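Possible flavin reductase (PDB 2R0X) is a split-barrel protein that probably binds FMN and may reduce flavin with NADPH. Local coordinates at residues Asn82-Pro87 / Ala97-Leu102; His20-Ser25 / His31-Ser36. All blocks are in the same frame, centred on the assembly; numbering follows the deposited sequence.

Contact 1 (Asn82-Pro87 / Ala97-Leu102); sequences NIFASP and ASWTTL
Phe84 and Trp99 reach for each other from opposite directions, and their two rings carry the whole contact between residues 82-87 and 97-102. The outer end of the phenyl ring, CE1 and CZ, meets the benzo part of the indole, with Phe84 CZ 3.7 Å from Trp99 CZ2. The planes are inclined at 56° and the six-membered rings meet obliquely, 5.7 Å apart between centroids. Trp99 swings its CG beside the backbone N (chi1 -52°), which carries the indole toward Phe84, and its NE1 is held by the carbonyl of Phe94, whose own ring packs edge-to-face with Phe84.

Phe84 is buried here, whereas Trp99 remains partly exposed, and away from the two rings the packing thins. Asn82, Ala85 and Pro87 are exposed and take no part in the contact; on this side the chain is tied to itself, Asn82 O accepting from Ala85 N at 3.1 Å and, in one of the two conformers of Ser86, from its OG. The arrangement is that of an aromatic cluster, Phe84, Phe94 and Trp99, joining helix 78-84 to the small two-stranded sheet of 99-100 and 108-109 in a flavin reductase-like split barrel.

Contact 2 (His20-Ser25 / His31-Ser36); sequences HIVTTS and HGFTAS. With ACT (acetate ion), chain F.
Thr23 and Gly32 form a non-hydrogen-bonded pair at which the two strands draw in to 3.9 Å between CA atoms, an approach eased by the missing side chain of the glycine.

On either side of this pinch the ladder is regular: His20, Val22 and Thr24 each exchange two backbone hydrogen bonds with Ala35, Phe33 and His31. The straightest runs from Val22 N to Phe33 O, 2.8 Å at 170°.

On the face bearing Val22, Phe33 sets its CG between its backbone N and carbonyl carbon (chi1 67°), which lays the ring alongside Val22. Val22 CB sits over one face of that ring, a CH-pi contact 4.1 Å from the centroid, while Val22 CG2 turns to Ala35 CB at 3.9 Å. Near one end, a water lying in the plane of the His20 ring bridges His20 NE2 (2.8 Å) and Ser36 O, while His20 ND1 is hydrogen-bonded to Thr72 OG1. At the other end of the ladder, His31 donates from NE2 to OXT of an acetate ion, 3.0 Å away. The bond is bent, 136° at the hydrogen, although the oxygen lies near the ring plane at its edge; His61, stacked on His31, holds the same acetate, which probably came from the crystallisation liquor.

This antiparallel hairpin of strands 17-25 and 30-43 has strand 67-72 along the other edge of 17-25. Helix 59-65 covers the Val22 and Thr24 face through Phe62 and His61, and helix 78-84 covers Ile21 and Thr34.

Overall arrangement
Contact 2 supplies a hairpin of the barrel, and contact 1, centred about 7 Å from the centre of contact 2, lies against the face carrying Ile21 and Thr34. Phe84 of contact 1 connects the two: its ring rests on the hairpin, with Phe84 CD2 3.6 Å from Ile21 CG2, and Phe84 O lies 3.0 Å from Thr34 N, probably hydrogen-bonded. Trp99 likewise touches Thr23. The bound ions lie at the hairpin: besides the acetate at His31, a sulfate is about 3 Å from the side chain of Phe33 and another acetate about 4 Å from the side chain of Thr34, both probably from the crystallisation liquor. Such ions can mark pockets, but they identify no flavin site here.

Contact 1 (Asn82-Pro87 / Ala97-Leu102)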
loop_
_atom_site.group_PDB
_atom_site.type_symbol
_atom_site.label_atom_id
_atom_site.label_comp_id
_atom_site.label_asym_id
_atom_site.label_seq_id
_atom_site.Cartn_x
_atom_site.Cartn_y
_atom_site.Cartn_z
ATOM N N ASN A 82 17.238 1.725 -6.283
ATOM C CA ASN A 82 18.309 1.902 -5.322
ATOM C C ASN A 82 18.851 3.319 -5.332
ATOM O O ASN A 82 19.117 3.888 -4.267
ATOM C CB ASN A 82 19.442 0.893 -5.605
ATOM C CG ASN A 82 19.066 -0.534 -5.261
ATOM O OD1 ASN A 82 18.038 -0.791 -4.627
ATOM N ND2 ASN A 82 19.929 -1.477 -5.648
ATOM N N ILE A 83 19.048 3.905 -6.492
ATOM C CA ILE A 83 19.578 5.244 -6.579
ATOM C C ILE A 83 18.687 6.268 -5.862
ATOM O O ILE A 83 19.184 7.148 -5.149
ATOM C CB ILE A 83 19.762 5.602 -8.078
ATOM C CG1 ILE A 83 20.992 4.869 -8.629
ATOM C CG2 ILE A 83 19.799 7.130 -8.318
ATOM C CD1 ILE A 83 20.990 4.806 -10.153
ATOM N N PHE A 84 17.385 6.139 -6.039
ATOM C CA PHE A 84 16.445 7.049 -5.399
ATOM C C PHE A 84 16.126 6.738 -3.925
ATOM O O PHE A 84 15.401 7.460 -3.277
ATOM C CB PHE A 84 15.175 7.181 -6.243
ATOM C CG PHE A 84 15.282 8.231 -7.319
ATOM C CD1 PHE A 84 15.798 7.938 -8.563
ATOM C CD2 PHE A 84 14.789 9.514 -7.059
ATOM C CE1 PHE A 84 15.889 8.957 -9.521
ATOM C CE2 PHE A 84 14.872 10.476 -8.029
ATOM C CZ PHE A 84 15.408 10.173 -9.276
ATOM N N ALA A 85 16.760 5.699 -3.400
ATOM C CA ALA A 85 16.729 5.368 -1.967
ATOM C C ALA A 85 18.009 5.711 -1.251
ATOM O O ALA A 85 18.138 5.390 -0.071
ATOM C CB ALA A 85 16.457 3.856 -1.812
ATOM N N SER A 86 18.982 6.282 -1.935
ATOM C CA SER A 86 20.328 6.454 -1.400
ATOM C C SER A 86 20.762 7.931 -1.377
ATOM O O SER A 86 20.319 8.719 -2.182
ATOM C CB SER A 86 21.302 5.653 -2.273
ATOM O OG SER A 86 20.989 4.269 -2.348
ATOM N N PRO A 87 21.640 8.321 -0.445
ATOM C CA PRO A 87 22.050 9.716 -0.246
ATOM C C PRO A 87 22.974 10.195 -1.372
ATOM O O PRO A 87 24.203 10.344 -1.221
ATOM C CB PRO A 87 22.739 9.711 1.111
ATOM C CG PRO A 87 23.310 8.379 1.177
ATOM C CD PRO A 87 22.302 7.456 0.532
ATOM N N ALA A 97 18.056 8.561 -15.577
ATOM C CA ALA A 97 16.865 8.201 -16.384
ATOM C C ALA A 97 16.435 9.386 -17.201
ATOM O O ALA A 97 17.108 10.433 -17.166
ATOM C CB ALA A 97 15.707 7.743 -15.450
ATOM N N SER A 98 15.350 9.240 -17.954
ATOM C CA SER A 98 14.812 10.340 -18.762
ATOM C C SER A 98 13.485 10.737 -18.184
ATOM O O SER A 98 12.705 9.879 -17.757
ATOM C CB SER A 98 14.662 9.900 -20.210
ATOM O OG SER A 98 14.179 10.947 -21.035
ATOM N N TRP A 99 13.208 12.042 -18.160
ATOM C CA TRP A 99 12.057 12.583 -17.473
ATOM C C TRP A 99 11.339 13.602 -18.364
ATOM O O TRP A 99 11.957 14.372 -19.094
ATOM C CB TRP A 99 12.469 13.291 -16.174
ATOM C CG TRP A 99 13.314 12.424 -15.307
ATOM C CD1 TRP A 99 14.668 12.246 -15.408
ATOM C CD2 TRP A 99 12.881 11.591 -14.228
ATOM N NE1 TRP A 99 15.124 11.362 -14.474
ATOM C CE2 TRP A 99 14.039 10.926 -13.738
ATOM C CE3 TRP A 99 11.648 11.350 -13.611
ATOM C CZ2 TRP A 99 13.984 10.069 -12.672
ATOM C CZ3 TRP A 99 11.608 10.489 -12.544
ATOM C CH2 TRP A 99 12.750 9.853 -12.088
ATOM N N THR A 100 10.019 13.668 -18.185
ATOM C CA THR A 100 9.210 14.728 -18.799
ATOM C C THR A 100 8.194 15.234 -17.777
ATOM O O THR A 100 8.447 15.141 -16.567
ATOM C CB THR A 100 8.542 14.250 -20.099
ATOM O OG1 THR A 100 7.945 15.371 -20.756
ATOM C CG2 THR A 100 7.479 13.209 -19.844
ATOM N N THR A 101 7.101 15.830 -18.229
ATOM C CA THR A 101 6.048 16.255 -17.321
ATOM C C THR A 101 4.716 15.924 -17.929
ATOM O O THR A 101 4.605 15.713 -19.141
ATOM C CB THR A 101 6.112 17.779 -16.956
ATOM O OG1 THR A 101 5.853 18.598 -18.090
ATOM C CG2 THR A 101 7.405 18.200 -16.282
ATOM N N LEU A 102 3.694 15.844 -17.086
ATOM C CA LEU A 102 2.314 15.673 -17.501
ATOM C C LEU A 102 1.584 16.993 -17.246
ATOM O O LEU A 102 1.611 17.858 -18.096
ATOM C CB LEU A 102 1.659 14.446 -16.847
ATOM C CG LEU A 102 2.107 13.082 -17.359
ATOM C CD1 LEU A 102 1.470 11.948 -16.488
ATOM C CD2 LEU A 102 1.752 12.885 -18.817
#

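Contact 2 (His20-Ser25 / His31-Ser36)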
loop_
_atom_site.group_PDB
_atom_site.type_symbol
_atom_site.label_atom_id
_atom_site.label_comp_id
_atom_site.label_asym_id
_atom_site.label_seq_id
_atom_site.Cartn_x
_atom_site.Cartn_y
_atom_site.Cartn_z
ATOM N N HIS A 20 7.988 2.308 -6.318
ATOM C CA HIS A 20 7.692 3.558 -7.006
ATOM C C HIS A 20 8.808 4.557 -6.741
ATOM O O HIS A 20 9.490 4.515 -5.689
ATOM C CB HIS A 20 6.389 4.163 -6.474
ATOM C CG HIS A 20 5.300 3.205 -6.275
ATOM N ND1 HIS A 20 4.389 2.904 -7.257
ATOM C CD2 HIS A 20 5.017 2.448 -5.196
ATOM C CE1 HIS A 20 3.597 1.962 -6.779
ATOM N NE2 HIS A 20 3.954 1.667 -5.533
ATOM N N ILE A 21 9.000 5.504 -7.659
ATOM C CA ILE A 21 9.814 6.672 -7.406
ATOM C C ILE A 21 8.854 7.868 -7.413
ATOM O O ILE A 21 8.124 8.092 -8.407
ATOM C CB ILE A 21 10.962 6.835 -8.389
ATOM C CG1 ILE A 21 11.967 5.702 -8.179
ATOM C CG2 ILE A 21 11.647 8.191 -8.168
ATOM C CD1 ILE A 21 13.060 5.619 -9.256
ATOM N N VAL A 22 8.754 8.546 -6.282
ATOM C CA VAL A 22 7.801 9.630 -6.076
ATOM C C VAL A 22 8.568 10.919 -6.248
ATOM O O VAL A 22 9.545 11.148 -5.558
ATOM C CB VAL A 22 7.182 9.509 -4.685
ATOM C CG1 VAL A 22 6.243 10.716 -4.411
ATOM C CG2 VAL A 22 6.424 8.148 -4.563
ATOM N N THR A 23 8.101 11.797 -7.138
ATOM C CA THR A 23 8.861 12.995 -7.484
ATOM C C THR A 23 7.982 14.233 -7.369
ATOM O O THR A 23 6.772 14.179 -7.351
ATOM C CB THR A 23 9.345 12.908 -8.931
ATOM O OG1 THR A 23 8.222 12.867 -9.782
ATOM C CG2 THR A 23 10.237 11.681 -9.158
ATOM N N THR A 24 8.665 15.374 -7.330
ATOM C CA THR A 24 8.035 16.679 -7.371
ATOM C C THR A 24 9.051 17.638 -8.012
ATOM O O THR A 24 10.233 17.326 -8.176
ATOM C CB THR A 24 7.553 17.156 -5.977
ATOM O OG1 THR A 24 6.685 18.278 -6.127
ATOM C CG2 THR A 24 8.710 17.527 -5.049
ATOM N N SER A 25 8.554 18.832 -8.333
ATOM C CA SER A 25 9.297 19.854 -9.066
ATOM C C SER A 25 9.487 21.110 -8.262
ATOM O O SER A 25 8.536 21.557 -7.607
ATOM C CB SER A 25 8.445 20.311 -10.220
ATOM O OG SER A 25 7.436 21.150 -9.673
ATOM N N HIS A 31 13.083 16.737 -7.374
ATOM C CA HIS A 31 13.253 16.040 -6.091
ATOM C C HIS A 31 12.497 14.737 -6.191
ATOM O O HIS A 31 11.421 14.689 -6.761
ATOM C CB HIS A 31 12.706 16.865 -4.925
ATOM C CG HIS A 31 13.315 18.214 -4.870
ATOM N ND1 HIS A 31 14.535 18.461 -4.294
ATOM C CD2 HIS A 31 12.909 19.383 -5.407
ATOM C CE1 HIS A 31 14.837 19.740 -4.428
ATOM N NE2 HIS A 31 13.859 20.325 -5.098
ATOM N N GLY A 32 13.034 13.693 -5.613
ATOM C CA GLY A 32 12.250 12.459 -5.564
ATOM C C GLY A 32 12.813 11.482 -4.576
ATOM O O GLY A 32 13.901 11.670 -4.048
ATOM N N PHE A 33 12.078 10.403 -4.353
ATOM C CA PHE A 33 12.466 9.350 -3.433
ATOM C C PHE A 33 11.773 8.049 -3.808
ATOM O O PHE A 33 10.675 8.038 -4.310
ATOM C CB PHE A 33 12.181 9.724 -1.961
ATOM C CG PHE A 33 10.717 9.854 -1.616
ATOM C CD1 PHE A 33 10.030 11.023 -1.873
ATOM C CD2 PHE A 33 10.002 8.825 -0.998
ATOM C CE1 PHE A 33 8.704 11.176 -1.559
ATOM C CE2 PHE A 33 8.623 9.006 -0.681
ATOM C CZ PHE A 33 8.007 10.178 -0.977
ATOM N N THR A 34 12.445 6.946 -3.493
ATOM C CA THR A 34 11.863 5.608 -3.662
ATOM C C THR A 34 10.865 5.335 -2.544
ATOM O O THR A 34 11.175 5.569 -1.370
ATOM C CB THR A 34 12.956 4.552 -3.705
ATOM O OG1 THR A 34 13.831 4.880 -4.772
ATOM C CG2 THR A 34 12.396 3.151 -3.929
ATOM N N ALA A 35 9.707 4.793 -2.904
ATOM C CA ALA A 35 8.665 4.446 -1.924
ATOM C C ALA A 35 8.026 3.123 -2.251
ATOM O O ALA A 35 7.803 2.785 -3.406
ATOM C CB ALA A 35 7.577 5.516 -1.930
ATOM N N SER A 36 7.670 2.407 -1.196
ATOM C CA SER A 36 6.790 1.254 -1.310
ATOM C C SER A 36 5.405 1.498 -0.686
ATOM O O SER A 36 4.427 0.801 -1.027
ATOM C CB SER A 36 7.417 0.033 -0.646
ATOM O OG SER A 36 7.887 0.354 0.657
HETATM C C ACT F . 12.042 23.607 -3.942
HETATM O O ACT F . 12.791 23.718 -2.987
HETATM O OXT ACT F . 12.533 22.951 -4.860
HETATM C CH3 ACT F . 10.755 24.374 -4.058
HETATM O O HOH W 1 2.677 0.050 -3.589
#